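Ras-related protein Rab-21 (Homo sapiens, PDB 1Z08) is a small guanine-nucleotide-binding protein of the Rab branch of the Ras family, with a P-loop fold. Local coordinates at residues Ser21-Asp33 with Thr148-Phe160. The protein carries 1 engineered substitution. Sequence-based numbering, arbitrary orientation.
With GNP (phosphoaminophosphonic acid-guanylate ester), chain F.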
loop_
_atom_site.group_PDB
_atom_site.type_symbol
_atom_site.label_atom_id
_atom_site.label_comp_id
_atom_site.label_asym_id
_atom_site.label_seq_id
_atom_site.Cartn_x
_atom_site.Cartn_y
_atom_site.Cartn_z
ATOM N N SER A 21 -5.739 -8.397 2.096
ATOM C CA SER A 21 -5.950 -9.023 0.792
ATOM C C SER A 21 -4.797 -8.757 -0.179
ATOM O O SER A 21 -4.419 -9.641 -0.949
ATOM C CB SER A 21 -7.284 -8.587 0.178
ATOM O OG SER A 21 -8.375 -9.079 0.944
ATOM N N LEU A 22 -4.240 -7.547 -0.140
ATOM C CA LEU A 22 -3.087 -7.222 -0.984
ATOM C C LEU A 22 -1.877 -8.073 -0.603
ATOM O O LEU A 22 -1.226 -8.650 -1.473
ATOM C CB LEU A 22 -2.744 -5.727 -0.916
ATOM C CG LEU A 22 -3.692 -4.769 -1.655
ATOM C CD1 LEU A 22 -3.408 -3.327 -1.270
ATOM C CD2 LEU A 22 -3.612 -4.937 -3.163
ATOM N N VAL A 23 -1.600 -8.161 0.696
ATOM C CA VAL A 23 -0.448 -8.913 1.196
ATOM C C VAL A 23 -0.628 -10.417 0.956
ATOM O O VAL A 23 0.282 -11.085 0.454
ATOM C CB VAL A 23 -0.184 -8.637 2.698
ATOM C CG1 VAL A 23 1.080 -9.363 3.164
ATOM C CG2 VAL A 23 -0.056 -7.141 2.965
ATOM N N LEU A 24 -1.805 -10.940 1.296
ATOM C CA LEU A 24 -2.093 -12.364 1.112
ATOM C C LEU A 24 -1.957 -12.790 -0.350
ATOM O O LEU A 24 -1.347 -13.821 -0.641
ATOM C CB LEU A 24 -3.476 -12.729 1.667
ATOM C CG LEU A 24 -3.960 -14.181 1.532
ATOM C CD1 LEU A 24 -3.107 -15.153 2.346
ATOM C CD2 LEU A 24 -5.425 -14.289 1.934
ATOM N N ARG A 25 -2.510 -11.993 -1.264
ATOM C CA ARG A 25 -2.386 -12.275 -2.693
ATOM C C ARG A 25 -0.922 -12.258 -3.137
ATOM O O ARG A 25 -0.486 -13.142 -3.868
ATOM C CB ARG A 25 -3.216 -11.292 -3.531
ATOM C CG ARG A 25 -3.064 -11.456 -5.046
ATOM C CD ARG A 25 -3.606 -12.796 -5.538
ATOM N NE ARG A 25 -5.053 -12.766 -5.742
ATOM C CZ ARG A 25 -5.795 -13.836 -6.018
ATOM N NH1 ARG A 25 -5.233 -15.038 -6.121
ATOM N NH2 ARG A 25 -7.103 -13.707 -6.191
ATOM N N TYR A 26 -0.170 -11.258 -2.680
ATOM C CA TYR A 26 1.241 -11.114 -3.055
ATOM C C TYR A 26 2.127 -12.233 -2.489
ATOM O O TYR A 26 3.027 -12.727 -3.176
ATOM C CB TYR A 26 1.766 -9.742 -2.620
ATOM C CG TYR A 26 3.141 -9.379 -3.155
ATOM C CD1 TYR A 26 3.418 -9.415 -4.523
ATOM C CD2 TYR A 26 4.157 -8.973 -2.290
ATOM C CE1 TYR A 26 4.680 -9.074 -5.013
ATOM C CE2 TYR A 26 5.416 -8.626 -2.770
ATOM C CZ TYR A 26 5.673 -8.680 -4.129
ATOM O OH TYR A 26 6.923 -8.333 -4.600
ATOM N N CYS A 27 1.859 -12.636 -1.248
ATOM C CA CYS A 27 2.713 -13.592 -0.540
ATOM C C CYS A 27 2.317 -15.058 -0.723
ATOM O O CYS A 27 3.186 -15.932 -0.774
ATOM C CB CYS A 27 2.767 -13.260 0.954
ATOM S SG CYS A 27 3.599 -11.714 1.352
ATOM N N GLU A 28 1.015 -15.327 -0.813
ATOM C CA GLU A 28 0.515 -16.706 -0.863
ATOM C C GLU A 28 -0.352 -17.012 -2.086
ATOM O O GLU A 28 -0.798 -18.151 -2.266
ATOM C CB GLU A 28 -0.261 -17.044 0.417
ATOM C CG GLU A 28 0.547 -16.947 1.714
ATOM C CD GLU A 28 1.668 -17.975 1.816
ATOM O OE1 GLU A 28 1.559 -19.066 1.212
ATOM O OE2 GLU A 28 2.661 -17.691 2.520
ATOM N N ASN A 29 -0.582 -15.998 -2.921
ATOM C CA ASN A 29 -1.492 -16.095 -4.071
ATOM C C ASN A 29 -2.868 -16.671 -3.702
ATOM O O ASN A 29 -3.389 -17.569 -4.366
ATOM C CB ASN A 29 -0.841 -16.863 -5.235
ATOM C CG ASN A 29 -1.643 -16.769 -6.522
ATOM O OD1 ASN A 29 -2.267 -15.744 -6.811
ATOM N ND2 ASN A 29 -1.631 -17.845 -7.304
ATOM N N LYS A 30 -3.438 -16.147 -2.619
ATOM C CA LYS A 30 -4.773 -16.539 -2.177
ATOM C C LYS A 30 -5.621 -15.289 -1.952
ATOM O O LYS A 30 -5.082 -14.201 -1.730
ATOM C CB LYS A 30 -4.704 -17.391 -0.902
ATOM C CG LYS A 30 -3.966 -18.727 -1.059
ATOM C CD LYS A 30 -4.125 -19.591 0.189
ATOM C CE LYS A 30 -3.500 -20.972 0.014
ATOM N NZ LYS A 30 -2.022 -20.955 0.208
ATOM N N PHE A 31 -6.941 -15.451 -2.033
ATOM C CA PHE A 31 -7.889 -14.359 -1.789
ATOM C C PHE A 31 -9.164 -14.884 -1.140
ATOM O O PHE A 31 -9.631 -15.981 -1.464
ATOM C CB PHE A 31 -8.225 -13.605 -3.090
ATOM C CG PHE A 31 -9.264 -12.516 -2.919
ATOM C CD1 PHE A 31 -8.899 -11.242 -2.486
ATOM C CD2 PHE A 31 -10.610 -12.769 -3.190
ATOM C CE1 PHE A 31 -9.858 -10.237 -2.322
ATOM C CE2 PHE A 31 -11.579 -11.771 -3.027
ATOM C CZ PHE A 31 -11.203 -10.502 -2.593
ATOM N N ASN A 32 -9.716 -14.077 -0.238
ATOM C CA ASN A 32 -10.965 -14.375 0.458
ATOM C C ASN A 32 -11.959 -13.233 0.309
ATOM O O ASN A 32 -11.603 -12.069 0.510
ATOM C CB ASN A 32 -10.695 -14.601 1.946
ATOM C CG ASN A 32 -9.765 -15.766 2.195
ATOM O OD1 ASN A 32 -9.984 -16.868 1.688
ATOM N ND2 ASN A 32 -8.717 -15.529 2.978
ATOM N N ASP A 33 -13.200 -13.566 -0.042
ATOM C CA ASP A 33 -14.286 -12.581 -0.053
ATOM C C ASP A 33 -14.681 -12.184 1.369
ATOM O O ASP A 33 -15.254 -11.113 1.585
ATOM C CB ASP A 33 -15.514 -13.108 -0.807
ATOM C CG ASP A 33 -15.445 -12.856 -2.309
ATOM O OD1 ASP A 33 -14.936 -11.795 -2.737
ATOM O OD2 ASP A 33 -15.914 -13.724 -3.069
ATOM N N THR A 148 -4.969 -1.270 -8.084
ATOM C CA THR A 148 -4.873 -2.707 -7.807
ATOM C C THR A 148 -6.228 -3.398 -7.694
ATOM O O THR A 148 -7.244 -2.761 -7.423
ATOM C CB THR A 148 -4.118 -3.001 -6.487
ATOM O OG1 THR A 148 -4.812 -2.386 -5.392
ATOM C CG2 THR A 148 -2.669 -2.513 -6.541
ATOM N N SER A 149 -6.213 -4.711 -7.911
ATOM C CA SER A 149 -7.294 -5.603 -7.509
ATOM C C SER A 149 -6.672 -6.844 -6.883
ATOM O O SER A 149 -6.047 -7.653 -7.575
ATOM C CB SER A 149 -8.171 -6.005 -8.701
ATOM O OG SER A 149 -9.119 -6.996 -8.319
ATOM N N ALA A 150 -6.837 -6.985 -5.570
ATOM C CA ALA A 150 -6.405 -8.189 -4.869
ATOM C C ALA A 150 -7.218 -9.403 -5.325
ATOM O O ALA A 150 -6.688 -10.508 -5.418
ATOM C CB ALA A 150 -6.515 -7.996 -3.361
ATOM N N LYS A 151 -8.497 -9.178 -5.629
ATOM C CA LYS A 151 -9.405 -10.242 -6.070
ATOM C C LYS A 151 -9.003 -10.845 -7.422
ATOM O O LYS A 151 -9.034 -12.068 -7.589
ATOM C CB LYS A 151 -10.856 -9.738 -6.107
ATOM C CG LYS A 151 -11.885 -10.807 -6.484
ATOM C CD LYS A 151 -13.296 -10.416 -6.073
ATOM C CE LYS A 151 -14.258 -11.567 -6.312
ATOM N NZ LYS A 151 -15.505 -11.435 -5.505
ATOM N N GLN A 152 -8.616 -9.990 -8.371
ATOM C CA GLN A 152 -8.222 -10.444 -9.713
ATOM C C GLN A 152 -6.705 -10.531 -9.912
ATOM O O GLN A 152 -6.235 -10.864 -11.007
ATOM C CB GLN A 152 -8.845 -9.544 -10.787
ATOM C CG GLN A 152 -10.365 -9.572 -10.815
ATOM C CD GLN A 152 -10.956 -8.749 -11.948
ATOM O OE1 GLN A 152 -10.396 -7.731 -12.355
ATOM N NE2 GLN A 152 -12.106 -9.181 -12.452
ATOM N N ASN A 153 -5.948 -10.256 -8.847
ATOM C CA ASN A 153 -4.483 -10.183 -8.899
ATOM C C ASN A 153 -3.981 -9.256 -10.015
ATOM O O ASN A 153 -3.241 -9.675 -10.910
ATOM C CB ASN A 153 -3.854 -11.586 -9.011
ATOM C CG ASN A 153 -2.357 -11.583 -8.738
ATOM O OD1 ASN A 153 -1.811 -10.628 -8.183
ATOM N ND2 ASN A 153 -1.685 -12.659 -9.128
ATOM N N LYS A 154 -4.402 -7.996 -9.955
ATOM C CA LYS A 154 -3.990 -6.991 -10.930
ATOM C C LYS A 154 -3.218 -5.866 -10.253
ATOM O O LYS A 154 -3.664 -5.326 -9.240
ATOM C CB LYS A 154 -5.207 -6.416 -11.659
ATOM C CG LYS A 154 -5.898 -7.398 -12.595
ATOM C CD LYS A 154 -7.164 -6.797 -13.169
ATOM C CE LYS A 154 -7.732 -7.669 -14.276
ATOM N NZ LYS A 154 -9.030 -7.114 -14.759
ATOM N N GLY A 155 -2.058 -5.530 -10.814
ATOM C CA GLY A 155 -1.260 -4.388 -10.350
ATOM C C GLY A 155 -0.438 -4.576 -9.081
ATOM O O GLY A 155 0.303 -3.674 -8.689
ATOM N N ILE A 156 -0.553 -5.739 -8.442
ATOM C CA ILE A 156 0.124 -5.979 -7.156
ATOM C C ILE A 156 1.621 -6.251 -7.319
ATOM O O ILE A 156 2.444 -5.702 -6.584
ATOM C CB ILE A 156 -0.568 -7.097 -6.338
ATOM C CG1 ILE A 156 -2.011 -6.692 -6.029
ATOM C CG2 ILE A 156 0.193 -7.368 -5.041
ATOM C CD1 ILE A 156 -2.868 -7.807 -5.483
ATOM N N GLU A 157 1.962 -7.104 -8.281
ATOM C CA GLU A 157 3.356 -7.366 -8.624
ATOM C C GLU A 157 4.051 -6.060 -8.986
ATOM O O GLU A 157 5.150 -5.780 -8.510
ATOM C CB GLU A 157 3.449 -8.351 -9.795
ATOM C CG GLU A 157 2.924 -9.752 -9.491
ATOM C CD GLU A 157 3.732 -10.482 -8.427
ATOM O OE1 GLU A 157 4.975 -10.338 -8.399
ATOM O OE2 GLU A 157 3.118 -11.207 -7.618
ATOM N N GLU A 158 3.373 -5.268 -9.815
ATOM C CA GLU A 158 3.857 -3.975 -10.286
ATOM C C GLU A 158 4.049 -2.972 -9.142
ATOM O O GLU A 158 5.044 -2.244 -9.115
ATOM C CB GLU A 158 2.893 -3.412 -11.338
ATOM C CG GLU A 158 2.783 -4.246 -12.629
ATOM C CD GLU A 158 1.710 -5.343 -12.595
ATOM O OE1 GLU A 158 1.416 -5.904 -11.516
ATOM O OE2 GLU A 158 1.161 -5.651 -13.675
ATOM N N LEU A 159 3.100 -2.946 -8.204
ATOM C CA LEU A 159 3.168 -2.059 -7.034
ATOM C C LEU A 159 4.417 -2.310 -6.188
ATOM O O LEU A 159 5.180 -1.382 -5.907
ATOM C CB LEU A 159 1.906 -2.199 -6.164
ATOM C CG LEU A 159 1.930 -1.668 -4.720
ATOM C CD1 LEU A 159 2.069 -0.151 -4.655
ATOM C CD2 LEU A 159 0.696 -2.132 -3.954
ATOM N N PHE A 160 4.614 -3.561 -5.780
ATOM C CA PHE A 160 5.741 -3.904 -4.916
ATOM C C PHE A 160 7.079 -3.789 -5.637
ATOM O O PHE A 160 8.066 -3.357 -5.041
ATOM C CB PHE A 160 5.555 -5.285 -4.289
ATOM C CG PHE A 160 4.574 -5.303 -3.147
ATOM C CD1 PHE A 160 4.962 -4.894 -1.872
ATOM C CD2 PHE A 160 3.261 -5.721 -3.346
ATOM C CE1 PHE A 160 4.060 -4.903 -0.814
ATOM C CE2 PHE A 160 2.349 -5.736 -2.291
ATOM C CZ PHE A 160 2.748 -5.327 -1.023
HETATM P PG GNP F . -8.884 -4.708 8.315
HETATM O O1G GNP F . -10.120 -4.631 9.181
HETATM O O2G GNP F . -8.047 -5.944 8.516
HETATM O O3G GNP F . -8.182 -3.404 8.573
HETATM N N3B GNP F . -9.341 -4.713 6.773
HETATM P PB GNP F . -8.439 -4.941 5.471
HETATM O O1B GNP F . -8.001 -3.651 4.898
HETATM O O2B GNP F . -7.367 -5.911 5.793
HETATM O O3A GNP F . -9.339 -5.550 4.383
HETATM P PA GNP F . -9.460 -7.019 3.932
HETATM O O1A GNP F . -8.278 -7.394 3.129
HETATM O O2A GNP F . -9.827 -7.926 5.047
HETATM O "O5'" GNP F . -10.669 -7.006 2.925
HETATM C "C5'" GNP F . -11.909 -6.407 3.300
HETATM C "C4'" GNP F . -12.988 -6.788 2.302
HETATM O "O4'" GNP F . -12.667 -6.243 0.996
HETATM C "C3'" GNP F . -13.185 -8.286 2.100
HETATM O "O3'" GNP F . -14.568 -8.527 1.919
HETATM C "C2'" GNP F . -12.360 -8.562 0.844
HETATM O "O2'" GNP F . -12.757 -9.711 0.122
HETATM C "C1'" GNP F . -12.628 -7.290 0.044
HETATM N N9 GNP F . -11.605 -7.004 -0.956
HETATM C C8 GNP F . -10.255 -6.826 -0.751
HETATM N N7 GNP F . -9.589 -6.589 -1.847
HETATM C C5 GNP F . -10.560 -6.610 -2.845
HETATM C C6 GNP F . -10.449 -6.418 -4.248
HETATM O O6 GNP F . -9.431 -6.178 -4.911
HETATM N N1 GNP F . -11.683 -6.513 -4.901
HETATM C C2 GNP F . -12.878 -6.774 -4.269
HETATM N N2 GNP F . -13.967 -6.836 -5.048
HETATM N N3 GNP F . -12.995 -6.954 -2.960
HETATM C C4 GNP F . -11.804 -6.864 -2.311
HETATM O O HOH W 1 6.864 -7.845 -7.265
HETATM O O HOH W 2 3.917 -12.750 -5.674
HETATM O O HOH W 3 -3.512 -15.130 -9.155
HETATM O O HOH W 4 -16.846 -13.759 -5.933
#
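Arg-25 reaches from helix 19-28 to the backbone of the loop ahead of helix 156-168: its NE donates to Ala-150 O at 2.8 Å, the N-H...O angle being 167° and the oxygen lying in the guanidinium plane. NH2 adds two weak bonds, to the carbonyl oxygens of Ala-150 and Lys-151. Bends at chi2 and chi3 bring the guanidinium to these carbonyls, while NH1 turns to Asn-29 OD1 just after its own helix and Asn-153 CB lies over one face. From the next residue of the helix, Tyr-26 forms an offset stack with Phe-160, centroids 4.1 Å apart and planes nearly parallel (8°). Glu-157 OE2 sits at the tyrosine's edge, 3.6 Å from Tyr-26 CD1, and one water joins Tyr-26 OH to Glu-157 O. Ile-156 packs against both arginine and tyrosine, its CD1 against Arg-25 CG and its CG2 3.7 Å from Tyr-26 CB; its CG1 meets Leu-22 CD2.

At the other end Phe-31 lays its ring face over Lys-151, whose CA stands 3.6 Å from the centroid and 7° off the normal, a CH-pi contact. With CG anti to its backbone N and the chain extended beyond, Lys-151 runs past the ring to a salt bridge, NZ to the syn lone pair of Asp-33 OD1 at 2.8 Å.

In the next shell, Thr-148 OG1 and, weakly, Ala-150 N bond to Asn-119 OD1, while Ser-149 OG pairs with Asp-122. Lys-151 N, and weakly Ala-150 N, donate to GNP O6; Ser-21 N and OG both donate to GNP O1A, and the carbonyls of Asn-32 and Asp-33 accept from the ribose hydroxyls. The Ser-149, Ala-150, Lys-151 loop is thus the SAK guanine-recognition motif of P-loop proteins of the Ras family, joined here to the helix that follows the P-loop.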